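Local coordinates for uncharacterized protein (Streptococcus mutans, PDB 3L9A) that is of unknown function but forms the C-terminal domain of a phage-associated protein assigned to the CHAP (peptidase C51) family, at residues P68-L71 and Q72-E76; Q48-F51 and I52-V55; V13-N16 and S17-F21. All blocks are in the same frame, centred on the assembly; numbering follows the deposited sequence. Where two conformers were deposited one is given.

Interaction 1 of 3, residues P68-L71 and Q72-E76; sequences PAFL and QRIVE
Leu71 and Ile74 run alongside each other in the same direction, and their outer methyls meet with Leu71 CD2 4.1 Å from Ile74 CD1. The same Ile74 CD1 reaches the Phe70 ring obliquely, 4.3 Å from Phe70 CD1. One methyl therefore touches both neighbours. It gets there because Ile74 sets CG1 beside the backbone N (chi1 -63°) and runs on extended, sending the chain back along the preceding turn. Below the side chains, four successive i to i+4 backbone hydrogen bonds hold the turns together, from Gln72 N to Pro68 O (2.9 Å) through Val75 N to Leu71 O (3.0 Å).

Further along, Arg73 bends at chi2 and brings NH1 to Glu76 OE1 at 2.8 Å, a salt bridge with an N-H...O angle of 162°. The carboxylate oxygen uses its syn lone pair and lies in the guanidinium plane, so the bond helps fix how that group is turned. The same OE1 also accepts from Gln48 NE2 of a neighbouring subunit, whose Phe51 ring meets that of Phe70. Within the chain, Leu71 and Ile74 press on Phe82, and Leu71 on Val13 and Leu32. At the start of the helix Ser67 OG takes the N-H of Phe70. The whole is an amphipathic alpha-helix, one face laid on the beta-sheet and another used for subunit contact.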
loop_
_atom_site.group_PDB
_atom_site.type_symbol
_atom_site.label_atom_id
_atom_site.label_comp_id
_atom_site.label_asym_id
_atom_site.label_seq_id
_atom_site.Cartn_x
_atom_site.Cartn_y
_atom_site.Cartn_z
ATOM N N PRO A 68 -17.024 10.881 16.759
ATOM C CA PRO A 68 -16.084 11.848 16.176
ATOM C C PRO A 68 -14.654 11.698 16.710
ATOM O O PRO A 68 -13.705 11.887 15.958
ATOM C CB PRO A 68 -16.694 13.207 16.550
ATOM C CG PRO A 68 -18.189 12.905 16.688
ATOM C CD PRO A 68 -18.241 11.527 17.296
ATOM N N ALA A 69 -14.493 11.357 17.989
ATOM C CA ALA A 69 -13.152 11.172 18.558
ATOM C C ALA A 69 -12.415 10.019 17.888
ATOM O O ALA A 69 -11.196 10.075 17.697
ATOM C CB ALA A 69 -13.220 10.963 20.067
ATOM N N PHE A 70 -13.148 8.970 17.520
ATOM C CA PHE A 70 -12.556 7.845 16.807
ATOM C C PHE A 70 -12.084 8.277 15.412
ATOM O O PHE A 70 -10.970 7.942 14.979
ATOM C CB PHE A 70 -13.571 6.700 16.725
ATOM C CG PHE A 70 -12.948 5.367 16.394
ATOM C CD1 PHE A 70 -12.771 4.963 15.078
ATOM C CD2 PHE A 70 -12.524 4.525 17.419
ATOM C CE1 PHE A 70 -12.176 3.725 14.785
ATOM C CE2 PHE A 70 -11.934 3.289 17.143
ATOM C CZ PHE A 70 -11.755 2.893 15.830
ATOM N N LEU A 71 -12.920 9.040 14.711
ATOM C CA LEU A 71 -12.514 9.542 13.402
ATOM C C LEU A 71 -11.299 10.468 13.502
ATOM O O LEU A 71 -10.434 10.442 12.639
ATOM C CB LEU A 71 -13.674 10.221 12.670
ATOM C CG LEU A 71 -14.964 9.407 12.492
ATOM C CD1 LEU A 71 -15.908 10.118 11.530
ATOM C CD2 LEU A 71 -14.696 7.990 12.009
ATOM N N GLN A 72 -11.216 11.248 14.578
ATOM C CA GLN A 72 -10.066 12.120 14.779
ATOM C C GLN A 72 -8.771 11.325 14.943
ATOM O O GLN A 72 -7.727 11.745 14.457
ATOM C CB GLN A 72 -10.301 13.068 15.960
ATOM C CG GLN A 72 -9.152 14.071 16.189
ATOM C CD GLN A 72 -8.921 14.990 14.999
ATOM O OE1 GLN A 72 -9.833 15.240 14.210
ATOM N NE2 GLN A 72 -7.700 15.508 14.866
ATOM N N ARG A 73 -8.841 10.159 15.585
ATOM C CA ARG A 73 -7.672 9.284 15.637
ATOM C C ARG A 73 -7.255 8.834 14.239
ATOM O O ARG A 73 -6.071 8.733 13.952
ATOM C CB ARG A 73 -7.940 8.079 16.530
ATOM C CG ARG A 73 -8.015 8.370 18.008
ATOM C CD ARG A 73 -6.625 8.588 18.616
ATOM N NE ARG A 73 -6.748 8.743 20.064
ATOM C CZ ARG A 73 -6.240 9.741 20.783
ATOM N NH1 ARG A 73 -5.513 10.702 20.224
ATOM N NH2 ARG A 73 -6.444 9.753 22.095
ATOM N N ILE A 74 -8.224 8.549 13.374
ATOM C CA ILE A 74 -7.913 8.171 12.005
ATOM C C ILE A 74 -7.165 9.320 11.301
ATOM O O ILE A 74 -6.187 9.090 10.583
ATOM C CB ILE A 74 -9.173 7.742 11.228
ATOM C CG1 ILE A 74 -9.796 6.495 11.869
ATOM C CG2 ILE A 74 -8.819 7.496 9.761
ATOM C CD1 ILE A 74 -11.129 6.089 11.285
ATOM N N VAL A 75 -7.619 10.558 11.509
ATOM C CA VAL A 75 -6.925 11.724 10.971
ATOM C C VAL A 75 -5.486 11.805 11.509
ATOM O O VAL A 75 -4.533 11.984 10.737
ATOM C CB VAL A 75 -7.712 13.021 11.263
ATOM C CG1 VAL A 75 -6.899 14.257 10.893
ATOM C CG2 VAL A 75 -9.045 13.007 10.528
ATOM N N GLU A 76 -5.326 11.640 12.819
ATOM C CA GLU A 76 -4.002 11.764 13.440
ATOM C C GLU A 76 -3.012 10.735 12.919
ATOM O O GLU A 76 -1.859 11.059 12.604
ATOM C CB GLU A 76 -4.101 11.576 14.956
ATOM C CG GLU A 76 -4.791 12.700 15.685
ATOM C CD GLU A 76 -5.235 12.312 17.082
ATOM O OE1 GLU A 76 -4.904 11.205 17.553
ATOM O OE2 GLU A 76 -5.935 13.132 17.701
#

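Interaction 2 of 3, residues Q48-F51 and I52-V55; sequences QENF and IKQV. With NA (sodium ion), chain C.
Gln48 opens the contact through its carbonyl, which accepts the N-H of Ile52 at 2.9 Å; the Ile52 side chain folds back over that oxygen, with CG1 3.3 Å from Gln48 O. The amide of Gln48 turns elsewhere, to Glu76 of another subunit, to Asn86 and to the backbone N of Ile45.

Glu49 takes the N-H of Lys53 on its own carbonyl. Its side chain is fully extended, with CG anti to N (chi1 -179°), and this carries OE2 to a sodium ion at 2.7 Å. Two waters also bind the metal, and one of them donates to Glu49 OE1 (2.8 Å), so the carboxylate meets sodium directly and through water. Lys53 NZ stops 4.3 Å from Glu49 OE2; Tyr61 OH hydrogen-bonds to both.

At Asn50, OD1 lies against the aliphatic end of that lysine, 3.8 Å from Lys53 CE, while Asn50 O accepts from Gln54 N.

Phe51 closes the segment. In the conformers modelled, its ring atoms CE2 and CZ each lie 3.9 Å from Val55 CG1, which approaches obliquely from one helical turn on, and Val55 N donates to Phe51 O with an N-H...O angle of 156°. Phe51 also packs on Arg73 of a neighbouring subunit. The acid, the lysine and the sodium ion thus form a small electrostatic cluster, in which both cations would probably favour a charged carboxylate.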
loop_
_atom_site.group_PDB
_atom_site.type_symbol
_atom_site.label_atom_id
_atom_site.label_comp_id
_atom_site.label_asym_id
_atom_site.label_seq_id
_atom_site.Cartn_x
_atom_site.Cartn_y
_atom_site.Cartn_z
ATOM N N GLN A 48 -22.167 0.033 -2.889
ATOM C CA GLN A 48 -20.716 0.213 -2.846
ATOM C C GLN A 48 -20.069 -0.608 -1.725
ATOM O O GLN A 48 -19.029 -1.230 -1.927
ATOM C CB GLN A 48 -20.366 1.682 -2.681
ATOM C CG GLN A 48 -20.658 2.539 -3.905
ATOM C CD GLN A 48 -20.373 4.005 -3.632
ATOM O OE1 GLN A 48 -20.699 4.515 -2.562
ATOM N NE2 GLN A 48 -19.749 4.680 -4.589
ATOM N N GLU A 49 -20.687 -0.601 -0.541
ATOM C CA GLU A 49 -20.236 -1.426 0.566
ATOM C C GLU A 49 -20.126 -2.890 0.121
ATOM O O GLU A 49 -19.124 -3.568 0.383
ATOM C CB GLU A 49 -21.237 -1.289 1.717
ATOM C CG GLU A 49 -20.865 -2.079 2.948
ATOM C CD GLU A 49 -21.893 -1.940 4.063
ATOM O OE1 GLU A 49 -22.932 -1.279 3.857
ATOM O OE2 GLU A 49 -21.681 -2.510 5.149
ATOM N N ASN A 50 -21.157 -3.366 -0.571
ATOM C CA ASN A 50 -21.169 -4.753 -1.031
ATOM C C ASN A 50 -20.131 -5.029 -2.104
ATOM O O ASN A 50 -19.475 -6.070 -2.080
ATOM C CB ASN A 50 -22.569 -5.151 -1.463
ATOM C CG ASN A 50 -23.509 -5.189 -0.298
ATOM O OD1 ASN A 50 -23.088 -5.450 0.832
ATOM N ND2 ASN A 50 -24.781 -4.920 -0.551
ATOM N N PHE A 51 -19.967 -4.087 -3.024
ATOM C CA PHE A 51 -18.927 -4.182 -4.039
ATOM C C PHE A 51 -17.547 -4.335 -3.402
ATOM O O PHE A 51 -16.764 -5.202 -3.794
ATOM C CB PHE A 51 -18.964 -2.938 -4.927
ATOM C CG PHE A 51 -17.900 -2.925 -5.982
ATOM C CD1 PHE A 51 -18.165 -3.419 -7.251
ATOM C CD2 PHE A 51 -16.619 -2.450 -5.705
ATOM C CE1 PHE A 51 -17.174 -3.415 -8.233
ATOM C CE2 PHE A 51 -15.625 -2.460 -6.683
ATOM C CZ PHE A 51 -15.911 -2.942 -7.945
ATOM N N ILE A 52 -17.257 -3.494 -2.411
ATOM C CA ILE A 52 -15.977 -3.539 -1.724
ATOM C C ILE A 52 -15.733 -4.939 -1.170
ATOM O O ILE A 52 -14.622 -5.448 -1.272
ATOM C CB ILE A 52 -15.910 -2.470 -0.626
ATOM C CG1 ILE A 52 -15.804 -1.081 -1.265
ATOM C CG2 ILE A 52 -14.726 -2.717 0.316
ATOM C CD1 ILE A 52 -16.268 0.050 -0.357
ATOM N N LYS A 53 -16.774 -5.567 -0.620
ATOM C CA LYS A 53 -16.611 -6.896 -0.045
ATOM C C LYS A 53 -16.439 -7.989 -1.098
ATOM O O LYS A 53 -15.973 -9.074 -0.770
ATOM C CB LYS A 53 -17.732 -7.197 0.945
ATOM C CG LYS A 53 -17.606 -6.316 2.181
ATOM C CD LYS A 53 -18.570 -6.663 3.295
ATOM C CE LYS A 53 -20.004 -6.350 2.953
ATOM N NZ LYS A 53 -20.839 -6.564 4.184
ATOM N N GLN A 54 -16.799 -7.720 -2.355
ATOM C CA GLN A 54 -16.442 -8.643 -3.439
ATOM C C GLN A 54 -14.956 -8.556 -3.793
ATOM O O GLN A 54 -14.286 -9.580 -3.973
ATOM C CB GLN A 54 -17.265 -8.370 -4.697
ATOM C CG GLN A 54 -17.052 -9.431 -5.784
ATOM C CD GLN A 54 -17.914 -9.202 -7.001
ATOM O OE1 GLN A 54 -19.023 -8.688 -6.898
ATOM N NE2 GLN A 54 -17.418 -9.605 -8.160
ATOM N N VAL A 55 -14.439 -7.338 -3.916
ATOM C CA VAL A 55 -13.064 -7.194 -4.372
ATOM C C VAL A 55 -12.059 -7.301 -3.222
ATOM O O VAL A 55 -10.898 -7.627 -3.469
ATOM C CB VAL A 55 -12.859 -5.941 -5.269
ATOM C CG1 VAL A 55 -13.855 -5.933 -6.430
ATOM C CG2 VAL A 55 -12.984 -4.675 -4.468
HETATM NA NA NA C . -23.409 -2.740 7.167
HETATM O O HOH W 1 -25.166 -1.596 5.515
HETATM O O HOH W 2 -24.830 -1.412 8.449
#

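Interaction 3 of 3, residues V13-N16 and S17-F21; sequences VITN and SEYTF
Thr15 and the end of Tyr19 make the buried part of this turn, with Thr15 packed under the phenol: Thr15 CG2 comes to 3.5 Å from Tyr19 OH and 3.9 Å from Tyr19 CZ, approaching the ring obliquely. The two side chains cross at a slant, and Thr15 CB adds a further contact with Tyr19 OH at 3.7 Å. Tyr19 reaches back this far because its CG stands between the backbone N and the carbonyl carbon (chi1 53°), which swings the ring across the mouth of the turn toward the strand before it. Both polar ends are held from elsewhere. Tyr19 OH bonds to the carbonyl of Ala66, and Thr15 OG1 bonds to Ala27 O and to the backbone N of Ala30. Pro68 covers the opposite face of the ring, and Leu71, also of helix 68-78, lies by its hydroxyl end.

The more open side is the bend at Asn16 and Ser17, both partly exposed. Here, in the conformer modelled, Asn16 OD1 sits at the ring's edge, near its plane, 3.4 Å from Tyr19 CE2. The same oxygen accepts a hydrogen bond from Ser17 OG at 2.9 Å. That donor lies above the amide plane, 50° out of it, off the usual lone-pair direction. The Asn16 side chain also touches Asn65 of strand 61-66.

In that conformer Asn16 OD1 faces a hydroxyl and the electropositive C-H edge of an aromatic ring at once, a pairing that would suit a carbonyl oxygen. Thr15 and Tyr19 are probably what tie the turn to the rest of the domain, through their bonds to Ala27, Ala30 and Ala66.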
loop_
_atom_site.group_PDB
_atom_site.type_symbol
_atom_site.label_atom_id
_atom_site.label_comp_id
_atom_site.label_asym_id
_atom_site.label_seq_id
_atom_site.Cartn_x
_atom_site.Cartn_y
_atom_site.Cartn_z
ATOM N N VAL A 13 -15.571 1.630 9.129
ATOM C CA VAL A 13 -16.150 1.994 10.420
ATOM C C VAL A 13 -17.613 2.352 10.180
ATOM O O VAL A 13 -18.017 2.607 9.042
ATOM C CB VAL A 13 -15.402 3.164 11.134
ATOM C CG1 VAL A 13 -13.947 2.800 11.397
ATOM C CG2 VAL A 13 -15.502 4.457 10.357
ATOM N N ILE A 14 -18.397 2.369 11.257
ATOM C CA ILE A 14 -19.812 2.738 11.186
ATOM C C ILE A 14 -20.045 3.819 12.223
ATOM O O ILE A 14 -19.671 3.653 13.378
ATOM C CB ILE A 14 -20.756 1.539 11.440
ATOM C CG1 ILE A 14 -20.370 0.344 10.566
ATOM C CG2 ILE A 14 -22.205 1.949 11.193
ATOM C CD1 ILE A 14 -21.293 -0.851 10.698
ATOM N N THR A 15 -20.652 4.934 11.825
ATOM C CA THR A 15 -20.844 6.036 12.780
ATOM C C THR A 15 -21.832 5.660 13.878
ATOM O O THR A 15 -22.850 4.999 13.621
ATOM C CB THR A 15 -21.312 7.312 12.094
ATOM O OG1 THR A 15 -22.595 7.070 11.517
ATOM C CG2 THR A 15 -20.306 7.763 11.026
ATOM N N ASN A 16 -21.530 6.095 15.101
ATOM C CA ASN A 16 -22.368 5.782 16.258
ATOM C C ASN A 16 -23.580 6.696 16.420
ATOM O O ASN A 16 -24.460 6.416 17.233
ATOM C CB ASN A 16 -21.543 5.806 17.551
ATOM C CG ASN A 16 -21.158 7.217 17.987
ATOM O OD1 ASN A 16 -21.220 8.166 17.208
ATOM N ND2 ASN A 16 -20.739 7.348 19.243
ATOM N N SER A 17 -23.607 7.796 15.669
ATOM C CA SER A 17 -24.667 8.794 15.783
ATOM C C SER A 17 -24.544 9.705 14.571
ATOM O O SER A 17 -23.614 9.573 13.774
ATOM C CB SER A 17 -24.510 9.607 17.077
ATOM O OG SER A 17 -23.248 10.254 17.114
ATOM N N GLU A 18 -25.490 10.628 14.438
ATOM C CA GLU A 18 -25.486 11.621 13.381
ATOM C C GLU A 18 -24.606 12.802 13.789
ATOM O O GLU A 18 -24.763 13.360 14.890
ATOM C CB GLU A 18 -26.923 12.074 13.115
ATOM C CG GLU A 18 -27.063 13.124 12.024
ATOM C CD GLU A 18 -28.488 13.275 11.527
ATOM O OE1 GLU A 18 -28.825 14.365 11.040
ATOM O OE2 GLU A 18 -29.285 12.312 11.613
ATOM N N TYR A 19 -23.655 13.156 12.927
ATOM C CA TYR A 19 -22.758 14.263 13.224
ATOM C C TYR A 19 -22.068 14.764 11.976
ATOM O O TYR A 19 -22.035 14.074 10.955
ATOM C CB TYR A 19 -21.727 13.894 14.304
ATOM C CG TYR A 19 -20.910 12.643 14.079
ATOM C CD1 TYR A 19 -19.870 12.605 13.143
ATOM C CD2 TYR A 19 -21.131 11.511 14.859
ATOM C CE1 TYR A 19 -19.087 11.462 12.978
ATOM C CE2 TYR A 19 -20.358 10.361 14.701
ATOM C CZ TYR A 19 -19.331 10.350 13.759
ATOM O OH TYR A 19 -18.531 9.231 13.602
ATOM N N THR A 20 -21.509 15.970 12.077
ATOM C CA THR A 20 -20.575 16.462 11.066
ATOM C C THR A 20 -19.159 16.275 11.583
ATOM O O THR A 20 -18.839 16.683 12.706
ATOM C CB THR A 20 -20.795 17.956 10.784
ATOM O OG1 THR A 20 -22.132 18.134 10.299
ATOM C CG2 THR A 20 -19.807 18.487 9.751
ATOM N N PHE A 21 -18.322 15.633 10.768
ATOM C CA PHE A 21 -16.908 15.481 11.075
ATOM C C PHE A 21 -16.110 15.982 9.882
ATOM O O PHE A 21 -16.431 15.650 8.742
ATOM C CB PHE A 21 -16.533 14.025 11.394
ATOM C CG PHE A 21 -15.073 13.874 11.707
ATOM C CD1 PHE A 21 -14.589 14.200 12.975
ATOM C CD2 PHE A 21 -14.168 13.497 10.716
ATOM C CE1 PHE A 21 -13.225 14.108 13.254
ATOM C CE2 PHE A 21 -12.820 13.419 10.986
ATOM C CZ PHE A 21 -12.344 13.718 12.255
#

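In the fold
Along the chain the order is interaction 3, then interaction 2, then interaction 1. Interactions 1 and 3 are neighbours, with centres 11 Å apart: helix 68-78 rests on strand 19-21, where Leu71 CD1 lies 3.5 Å from Tyr19 OH and Pro68 CD 3.5 Å from Tyr19 CE2. Interaction 2, on helix 46-55, sits across the chain's centre from both, about 24 Å from interaction 1 and 21 Å from interaction 3, centre to centre. Strand 11-15 of the mixed five-stranded sheet receives side chains from both helices. In the four-chain assembly interactions 1 and 2 meet between subunits, Phe70 of one against Phe51 of another, so two distant helices become an interface.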